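Local coordinates for titin (Homo sapiens, PDB 5JDJ), which serves as a giant elastic filament of the muscle sarcomere, built largely of serially linked immunoglobulin-like domains, one of which is described here, at residues E4-T9 against F77-D82; T9-N14 against D82-T87; V34-L39 against F51-Q56. All coordinates share one frame; numbering follows the deposited sequence.

Overall arrangement
The three contacts tie together the two sheets of one immunoglobulin I-set domain. Contacts 1 and 2, with centres 11 Å apart, follow the first strand, 8-10, as the chain runs past the hairpin of strands 73-79 and 82-90. They share Thr9 and Asp82, as well as the calcium ion held by the Asp82 carboxylate. Contact 3 lies 13 Å from each of the others, centre to centre, and joins strand 51-56 to the approach of strand 38-40. Its Trp38 meets the first two contacts in the core, with CE2 3.5 Å from Phe77 CD1 of contact 1 and CZ3 3.6 Å from Met12 SD of contact 2. The Val34 side chain stays about 13 Å from the calcium.

Contact 1: E4-T9 against F77-D82; sequences ETLHIT and FVCGND. With CA (calcium ion), chain Q.
Ile8 is the main bump of this contact, an arm reaching from the first strand into a hollow bounded by Cys79, Asp82 and Phe77. Its CG1 lies against Cys79 CB at 3.7 Å, while CD1 lies over one face of the Asp82 carboxylate, the face from which Ile8 N also comes, and ends at the edge of the Phe77 ring, near the ring plane, 4.2 Å from CD2. CG1 points anti to the carbonyl carbon (chi1 -68°) and CD1 continues the extended chain, which lets the arm span the hollow. A second bump comes from the other partner: the Cys79 sulfur comes head-on to the Leu6 methine, SG 3.3 Å from CG, with the two methyls flanking it. Val34 adjoins Leu6 as well.

Cys79 and Asp82 are the two ends of a type II' turn, which puts them side by side at the hollow. With Gly80 at positive phi, it closes the hairpin between the last two strands (F and G of the immunoglobulin fold). Behind it, Phe77 meets Trp38 edge-to-face and touches Cys27, in the domain core.

His7 touches Asp82 OD2 with its CB alone, at 3.7 Å; its ring bonds back to its own segment, ND1 donating to Thr5 O in the ring plane at 2.9 Å, which helps to hold the ring's rotation. The polar tie across the contact is Ile8 N to Asp82 OD2, 3.0 Å and nearly straight at 177°, although the N-H meets the oxygen from above the carboxylate plane. OD1 binds the calcium ion at 2.5 Å. OD2 thus takes a straight N-H and a longer calcium contact (2.9 Å), which would probably stabilise the negative carboxylate; the first strand is linked to the hairpin both directly and through a calcium-bound water, water 1, which donates to Ile8 O.

Contact 2: T9-N14 against D82-T87; sequences TKTMKN and DQVSAT. With CA (calcium ion), chain Q.
Met12 and Val84 carry the middle of this contact, their side chains lying alongside one another and pointing opposite ways. Met12 CG sits in the crowded position between its backbone N and carbonyl carbon (chi1 64°), and from there the thioether runs on extended along strand 82-87 until CE reaches its backbone, 3.2 Å from Val84 O. CG lies 3.7 Å from both Val84 CG1 and Ala86 CB. Phe25 of strand 23-29 adjoins both Met12 and Ala86 and continues this apolar layer into the core.

Thr11 stands roughly perpendicular to Val84. Its OG1 lies across the valine fork, 3.3 Å from CG2 and slightly farther from CG1, while the hydroxyl donates to Met12 O in the carbonyl plane at 3.2 Å. The oxygen rests against two methyls while its proton goes to the neighbouring carbonyl.

At the far end Asn14 turns its amide oxygen toward strand 82-87. Thr87 N donates to OD1 at 2.9 Å, in the amide plane and on a lone pair, with an angle at hydrogen of 150°. Water 3 donates to the same OD1.

Measured end to end between CA atoms, 11-14 and 84-87 run within 11° of each other. Residues 11-14 carry the chain from one sheet to the other, the split first strand (A and A') familiar in I-set domains: residues 8-10 pair with strand 23-29, where Thr9 and Lys10 form a classic beta bulge opposite Glu28, whereas 15-17 join strand 82-90 in parallel. The chemistry is thus divided. Met12 packs its thioether on Val84 and Ala86, the Thr11 hydroxyl meets the valine methyls, and the Asn14 amide takes the Thr87 N-H, probably in place of a backbone acceptor, next to the Thr87-Ile15 backbone bond.

Contact 3: V34-L39 against F51-Q56; sequences VPSMWL and FKIVVQ
The two backbones face each other across the interior without a hydrogen bond between them; their nearest CA atoms, Ser36 and Val55, are 7.4 Å apart, too far for pairing in one sheet. Side chains fill the interval. Ser36 projects toward the other strand and settles over two inward residues with Val54 between them in sequence: its CB lies 3.6 Å from Ile53 CG2, and its OG is 3.3 Å from Val55 CG2. With Val55 CG1 anti to the backbone N (chi1 -178°), CG2 is the branch that meets Ser36, whereas CG1 comes within only 4.5 Å of Val34 O. With a methyl from each residue beside it, the serine hydroxyl finds its polar partner outside the pair, in a hydrogen bond with His60 ND1 on strand 59-64.

The architecture is the beta sandwich of an immunoglobulin domain. Residues 34-39 lead into strand 38-40 of one sheet, while 51-56 form an outermost strand of the other within this chain, so the contact joins the two layers. Trp38 would be the tryptophan of strand C that marks the core of this fold; its indole packs on Phe25 and Leu62.

Across the contact, the Trp38 and Ile53 side chains overlap antiparallel. The pyrrole end of the indole does the touching, with CD1 4.1 Å from Ile53 CG1 in an oblique approach and NE1 4.1 Å from Ile53 CG2. The isoleucine thereby presents separate branches to two partners, CG1 to the tryptophan and CG2 chiefly to the serine. On the outer margin of strand 51-56, residues 52-56 pair antiparallel with a strand of the second subunit, extending the sheet through the interface; Val54, turned away from Ser36, packs there against Val54 of that subunit.

Contact 1: E4-T9 against F77-D82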
# COMPACT_ATOMS: atom_id res chain seq x y z
N GLU A 4 -20.46 -12.58 2.59
CA GLU A 4 -21.11 -11.64 1.68
C GLU A 4 -20.85 -10.19 2.10
O GLU A 4 -21.14 -9.24 1.35
CB GLU A 4 -22.62 -11.90 1.59
CG GLU A 4 -23.29 -11.09 0.48
CD GLU A 4 -24.54 -11.74 -0.08
OE1 GLU A 4 -25.23 -12.45 0.69
OE2 GLU A 4 -24.82 -11.54 -1.28
N THR A 5 -20.28 -10.03 3.29
CA THR A 5 -20.06 -8.71 3.88
C THR A 5 -18.59 -8.51 4.22
O THR A 5 -17.96 -9.38 4.82
CB THR A 5 -20.92 -8.54 5.17
OG1 THR A 5 -22.30 -8.75 4.84
CG2 THR A 5 -20.74 -7.17 5.76
N LEU A 6 -18.04 -7.37 3.82
CA LEU A 6 -16.66 -7.06 4.14
C LEU A 6 -16.51 -6.80 5.65
O LEU A 6 -17.31 -6.09 6.24
CB LEU A 6 -16.22 -5.84 3.33
CG LEU A 6 -14.85 -5.24 3.60
CD1 LEU A 6 -13.76 -6.28 3.32
CD2 LEU A 6 -14.65 -3.99 2.74
N HIS A 7 -15.48 -7.36 6.27
CA HIS A 7 -15.29 -7.12 7.70
C HIS A 7 -13.85 -7.36 8.12
O HIS A 7 -13.07 -8.01 7.41
CB HIS A 7 -16.24 -7.99 8.53
CG HIS A 7 -16.07 -9.46 8.32
ND1 HIS A 7 -16.62 -10.13 7.24
CD2 HIS A 7 -15.42 -10.40 9.05
CE1 HIS A 7 -16.30 -11.41 7.31
NE2 HIS A 7 -15.57 -11.60 8.39
N ILE A 8 -13.50 -6.81 9.28
CA ILE A 8 -12.17 -6.99 9.82
C ILE A 8 -12.07 -8.40 10.42
O ILE A 8 -12.97 -8.84 11.15
CB ILE A 8 -11.83 -5.91 10.86
CG1 ILE A 8 -11.72 -4.55 10.15
CG2 ILE A 8 -10.52 -6.23 11.59
CD1 ILE A 8 -11.64 -3.34 11.09
N THR A 9 -11.00 -9.11 10.08
CA THR A 9 -10.82 -10.48 10.56
C THR A 9 -9.68 -10.64 11.57
O THR A 9 -9.58 -11.68 12.23
CB THR A 9 -10.57 -11.44 9.40
OG1 THR A 9 -9.44 -11.00 8.63
CG2 THR A 9 -11.81 -11.52 8.50
N PHE A 77 -7.92 1.61 11.73
CA PHE A 77 -8.13 1.09 10.39
C PHE A 77 -9.62 1.02 10.15
O PHE A 77 -10.38 0.52 10.99
CB PHE A 77 -7.48 -0.29 10.19
CG PHE A 77 -7.71 -0.85 8.82
CD1 PHE A 77 -6.94 -0.43 7.74
CD2 PHE A 77 -8.73 -1.77 8.58
CE1 PHE A 77 -7.16 -0.92 6.47
CE2 PHE A 77 -8.95 -2.27 7.30
CZ PHE A 77 -8.15 -1.84 6.24
N VAL A 78 -10.04 1.53 9.00
CA VAL A 78 -11.46 1.62 8.70
C VAL A 78 -11.82 0.72 7.53
O VAL A 78 -11.23 0.81 6.45
CB VAL A 78 -11.89 3.07 8.39
CG1 VAL A 78 -13.39 3.12 8.09
CG2 VAL A 78 -11.53 3.96 9.54
N CYS A 79 -12.81 -0.14 7.77
CA CYS A 79 -13.27 -1.11 6.80
C CYS A 79 -14.79 -0.91 6.61
O CYS A 79 -15.59 -1.65 7.17
CB CYS A 79 -12.92 -2.52 7.31
SG CYS A 79 -13.26 -3.89 6.22
N GLY A 80 -15.18 0.11 5.85
CA GLY A 80 -16.59 0.45 5.75
C GLY A 80 -17.10 0.86 7.12
O GLY A 80 -16.50 1.69 7.78
N ASN A 81 -18.18 0.23 7.59
CA ASN A 81 -18.76 0.57 8.89
C ASN A 81 -18.10 -0.22 10.03
O ASN A 81 -18.60 -0.27 11.15
CB ASN A 81 -20.27 0.31 8.88
CG ASN A 81 -20.99 1.04 10.02
OD1 ASN A 81 -20.90 2.26 10.13
ND2 ASN A 81 -21.69 0.29 10.85
N ASP A 82 -16.96 -0.81 9.73
CA ASP A 82 -16.22 -1.63 10.69
C ASP A 82 -14.91 -0.91 10.98
O ASP A 82 -14.26 -0.43 10.06
CB ASP A 82 -15.97 -3.03 10.12
CG ASP A 82 -15.53 -4.02 11.18
OD1 ASP A 82 -15.28 -3.60 12.32
OD2 ASP A 82 -15.43 -5.23 10.86
CA CA Q . -15.61 -5.66 13.68
O HOH W 1 -14.81 -7.60 12.61
O HOH W 2 -14.91 -3.39 14.47

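Contact 2: T9-N14 against D82-T87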
# COMPACT_ATOMS: atom_id res chain seq x y z
N THR A 9 -11.00 -9.11 10.08
CA THR A 9 -10.82 -10.48 10.56
C THR A 9 -9.68 -10.64 11.57
O THR A 9 -9.58 -11.68 12.23
CB THR A 9 -10.57 -11.44 9.40
OG1 THR A 9 -9.44 -11.00 8.63
CG2 THR A 9 -11.81 -11.52 8.50
N LYS A 10 -8.84 -9.63 11.72
CA LYS A 10 -7.75 -9.70 12.69
C LYS A 10 -7.36 -8.29 13.10
O LYS A 10 -7.12 -7.44 12.25
CB LYS A 10 -6.54 -10.46 12.11
CG LYS A 10 -5.44 -10.76 13.14
CD LYS A 10 -4.32 -11.65 12.54
CE LYS A 10 -3.31 -12.09 13.59
NZ LYS A 10 -2.67 -10.93 14.30
N THR A 11 -7.33 -8.01 14.39
CA THR A 11 -7.10 -6.66 14.85
C THR A 11 -5.61 -6.30 14.79
O THR A 11 -4.76 -7.17 14.57
CB THR A 11 -7.62 -6.46 16.30
OG1 THR A 11 -7.64 -5.08 16.64
CG2 THR A 11 -6.75 -7.24 17.27
N MET A 12 -5.32 -5.02 14.95
CA MET A 12 -3.95 -4.57 15.18
C MET A 12 -3.72 -4.39 16.67
O MET A 12 -4.66 -4.44 17.47
CB MET A 12 -3.67 -3.26 14.43
CG MET A 12 -4.49 -2.09 14.89
SD MET A 12 -4.76 -0.94 13.53
CE MET A 12 -5.55 0.43 14.34
N LYS A 13 -2.46 -4.17 17.04
CA LYS A 13 -2.06 -4.12 18.45
C LYS A 13 -1.62 -2.74 18.91
O LYS A 13 -1.04 -1.98 18.14
CB LYS A 13 -0.91 -5.08 18.70
CG LYS A 13 -1.18 -6.52 18.34
CD LYS A 13 0.02 -7.36 18.67
CE LYS A 13 -0.26 -8.81 18.39
NZ LYS A 13 0.80 -9.71 18.91
N ASN A 14 -1.88 -2.44 20.18
CA ASN A 14 -1.26 -1.30 20.84
C ASN A 14 0.25 -1.45 20.76
O ASN A 14 0.77 -2.56 20.83
CB ASN A 14 -1.71 -1.21 22.30
CG ASN A 14 -3.22 -1.00 22.45
OD1 ASN A 14 -3.82 -0.19 21.73
ND2 ASN A 14 -3.83 -1.72 23.39
N ASP A 82 -16.96 -0.81 9.73
CA ASP A 82 -16.22 -1.63 10.69
C ASP A 82 -14.91 -0.91 10.98
O ASP A 82 -14.26 -0.43 10.06
CB ASP A 82 -15.97 -3.03 10.12
CG ASP A 82 -15.53 -4.02 11.18
OD1 ASP A 82 -15.28 -3.60 12.32
OD2 ASP A 82 -15.43 -5.23 10.86
N GLN A 83 -14.54 -0.81 12.25
CA GLN A 83 -13.29 -0.15 12.59
C GLN A 83 -12.50 -0.94 13.62
O GLN A 83 -13.05 -1.76 14.36
CB GLN A 83 -13.54 1.26 13.14
CG GLN A 83 -14.08 2.27 12.12
CD GLN A 83 -14.27 3.65 12.72
OE1 GLN A 83 -13.82 3.91 13.84
NE2 GLN A 83 -14.96 4.53 12.00
N VAL A 84 -11.20 -0.68 13.67
CA VAL A 84 -10.36 -1.23 14.71
C VAL A 84 -9.38 -0.14 15.12
O VAL A 84 -8.78 0.52 14.26
CB VAL A 84 -9.65 -2.51 14.21
CG1 VAL A 84 -8.14 -2.42 14.36
CG2 VAL A 84 -10.17 -3.71 14.95
N SER A 85 -9.24 0.08 16.43
CA SER A 85 -8.34 1.12 16.91
C SER A 85 -7.30 0.57 17.88
O SER A 85 -7.55 -0.38 18.61
CB SER A 85 -9.12 2.24 17.59
OG SER A 85 -10.04 2.82 16.69
N ALA A 86 -6.12 1.19 17.85
CA ALA A 86 -5.04 0.81 18.74
C ALA A 86 -4.20 2.04 18.94
O ALA A 86 -4.31 3.00 18.17
CB ALA A 86 -4.22 -0.34 18.17
N THR A 87 -3.37 2.03 19.97
CA THR A 87 -2.68 3.24 20.38
C THR A 87 -1.20 3.13 20.11
O THR A 87 -0.60 2.09 20.34
CB THR A 87 -2.92 3.52 21.88
OG1 THR A 87 -4.27 3.97 22.06
CG2 THR A 87 -1.99 4.59 22.39
CA CA Q . -15.61 -5.66 13.68
O HOH W 3 -5.97 0.94 22.27
O HOH W 1 -14.81 -7.60 12.61
O HOH W 2 -14.91 -3.39 14.47

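Contact 3: V34-L39 against F51-Q56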
# COMPACT_ATOMS: atom_id res chain seq x y z
N VAL A 34 -9.42 -4.86 -1.01
CA VAL A 34 -10.03 -3.88 -0.14
C VAL A 34 -9.16 -2.64 -0.06
O VAL A 34 -7.95 -2.75 0.11
CB VAL A 34 -10.22 -4.46 1.27
CG1 VAL A 34 -10.81 -3.41 2.22
CG2 VAL A 34 -11.08 -5.71 1.19
N PRO A 35 -9.75 -1.46 -0.19
CA PRO A 35 -8.94 -0.25 -0.04
C PRO A 35 -8.46 -0.06 1.40
O PRO A 35 -9.11 -0.53 2.32
CB PRO A 35 -9.91 0.87 -0.43
CG PRO A 35 -11.24 0.31 -0.19
CD PRO A 35 -11.15 -1.14 -0.54
N SER A 36 -7.33 0.61 1.58
CA SER A 36 -6.89 0.95 2.93
C SER A 36 -7.46 2.29 3.35
O SER A 36 -7.49 3.23 2.56
CB SER A 36 -5.37 0.99 3.02
OG SER A 36 -4.82 -0.27 3.35
N MET A 37 -7.94 2.37 4.59
CA MET A 37 -8.24 3.66 5.19
C MET A 37 -7.71 3.69 6.61
O MET A 37 -8.05 2.83 7.42
CB MET A 37 -9.74 3.97 5.18
CG MET A 37 -10.02 5.45 5.44
SD MET A 37 -11.74 5.89 5.79
CE MET A 37 -12.58 5.02 4.47
N TRP A 38 -6.89 4.69 6.90
CA TRP A 38 -6.31 4.84 8.22
C TRP A 38 -6.63 6.19 8.82
O TRP A 38 -6.52 7.21 8.13
CB TRP A 38 -4.79 4.68 8.15
CG TRP A 38 -4.40 3.31 7.78
CD1 TRP A 38 -4.22 2.82 6.52
CD2 TRP A 38 -4.14 2.22 8.67
NE1 TRP A 38 -3.86 1.50 6.57
CE2 TRP A 38 -3.79 1.10 7.88
CE3 TRP A 38 -4.15 2.08 10.07
CZ2 TRP A 38 -3.47 -0.13 8.43
CZ3 TRP A 38 -3.82 0.86 10.61
CH2 TRP A 38 -3.49 -0.24 9.79
N LEU A 39 -6.99 6.19 10.10
CA LEU A 39 -7.27 7.43 10.82
C LEU A 39 -6.22 7.68 11.89
O LEU A 39 -5.62 6.75 12.43
CB LEU A 39 -8.65 7.39 11.49
CG LEU A 39 -9.82 6.85 10.67
CD1 LEU A 39 -11.13 6.97 11.45
CD2 LEU A 39 -9.92 7.54 9.30
N PHE A 51 4.11 8.38 6.39
CA PHE A 51 3.32 7.15 6.42
C PHE A 51 3.53 6.26 5.21
O PHE A 51 3.42 6.74 4.08
CB PHE A 51 1.82 7.47 6.51
CG PHE A 51 1.42 8.24 7.74
CD1 PHE A 51 1.46 7.64 8.98
CD2 PHE A 51 0.94 9.54 7.64
CE1 PHE A 51 1.07 8.33 10.12
CE2 PHE A 51 0.55 10.24 8.78
CZ PHE A 51 0.61 9.63 10.02
N LYS A 52 3.78 4.98 5.45
CA LYS A 52 3.75 3.97 4.38
C LYS A 52 2.52 3.11 4.56
O LYS A 52 2.33 2.51 5.61
CB LYS A 52 4.98 3.07 4.40
CG LYS A 52 6.32 3.73 4.30
CD LYS A 52 7.37 2.65 4.03
CE LYS A 52 8.80 3.14 4.24
NZ LYS A 52 9.80 2.13 3.80
N ILE A 53 1.68 3.04 3.53
CA ILE A 53 0.49 2.21 3.58
C ILE A 53 0.75 0.99 2.71
O ILE A 53 1.16 1.11 1.55
CB ILE A 53 -0.78 2.95 3.10
CG1 ILE A 53 -1.18 4.05 4.08
CG2 ILE A 53 -1.92 1.98 2.98
CD1 ILE A 53 -0.36 5.31 3.98
N VAL A 54 0.53 -0.18 3.28
CA VAL A 54 0.89 -1.43 2.61
C VAL A 54 -0.31 -2.35 2.59
O VAL A 54 -0.96 -2.53 3.62
CB VAL A 54 2.07 -2.15 3.31
CG1 VAL A 54 2.51 -3.37 2.51
CG2 VAL A 54 3.24 -1.21 3.52
N VAL A 55 -0.64 -2.89 1.42
CA VAL A 55 -1.64 -3.96 1.33
C VAL A 55 -1.00 -5.17 0.67
O VAL A 55 -0.40 -5.05 -0.40
CB VAL A 55 -2.88 -3.53 0.55
CG1 VAL A 55 -3.92 -4.67 0.51
CG2 VAL A 55 -3.47 -2.28 1.16
N GLN A 56 -1.11 -6.32 1.31
CA GLN A 56 -0.66 -7.58 0.72
C GLN A 56 -1.73 -8.62 0.92
O GLN A 56 -1.89 -9.14 2.02
CB GLN A 56 0.65 -8.05 1.35
CG GLN A 56 1.13 -9.35 0.72
CD GLN A 56 2.45 -9.80 1.28
OE1 GLN A 56 2.91 -9.29 2.30
NE2 GLN A 56 3.07 -10.79 0.63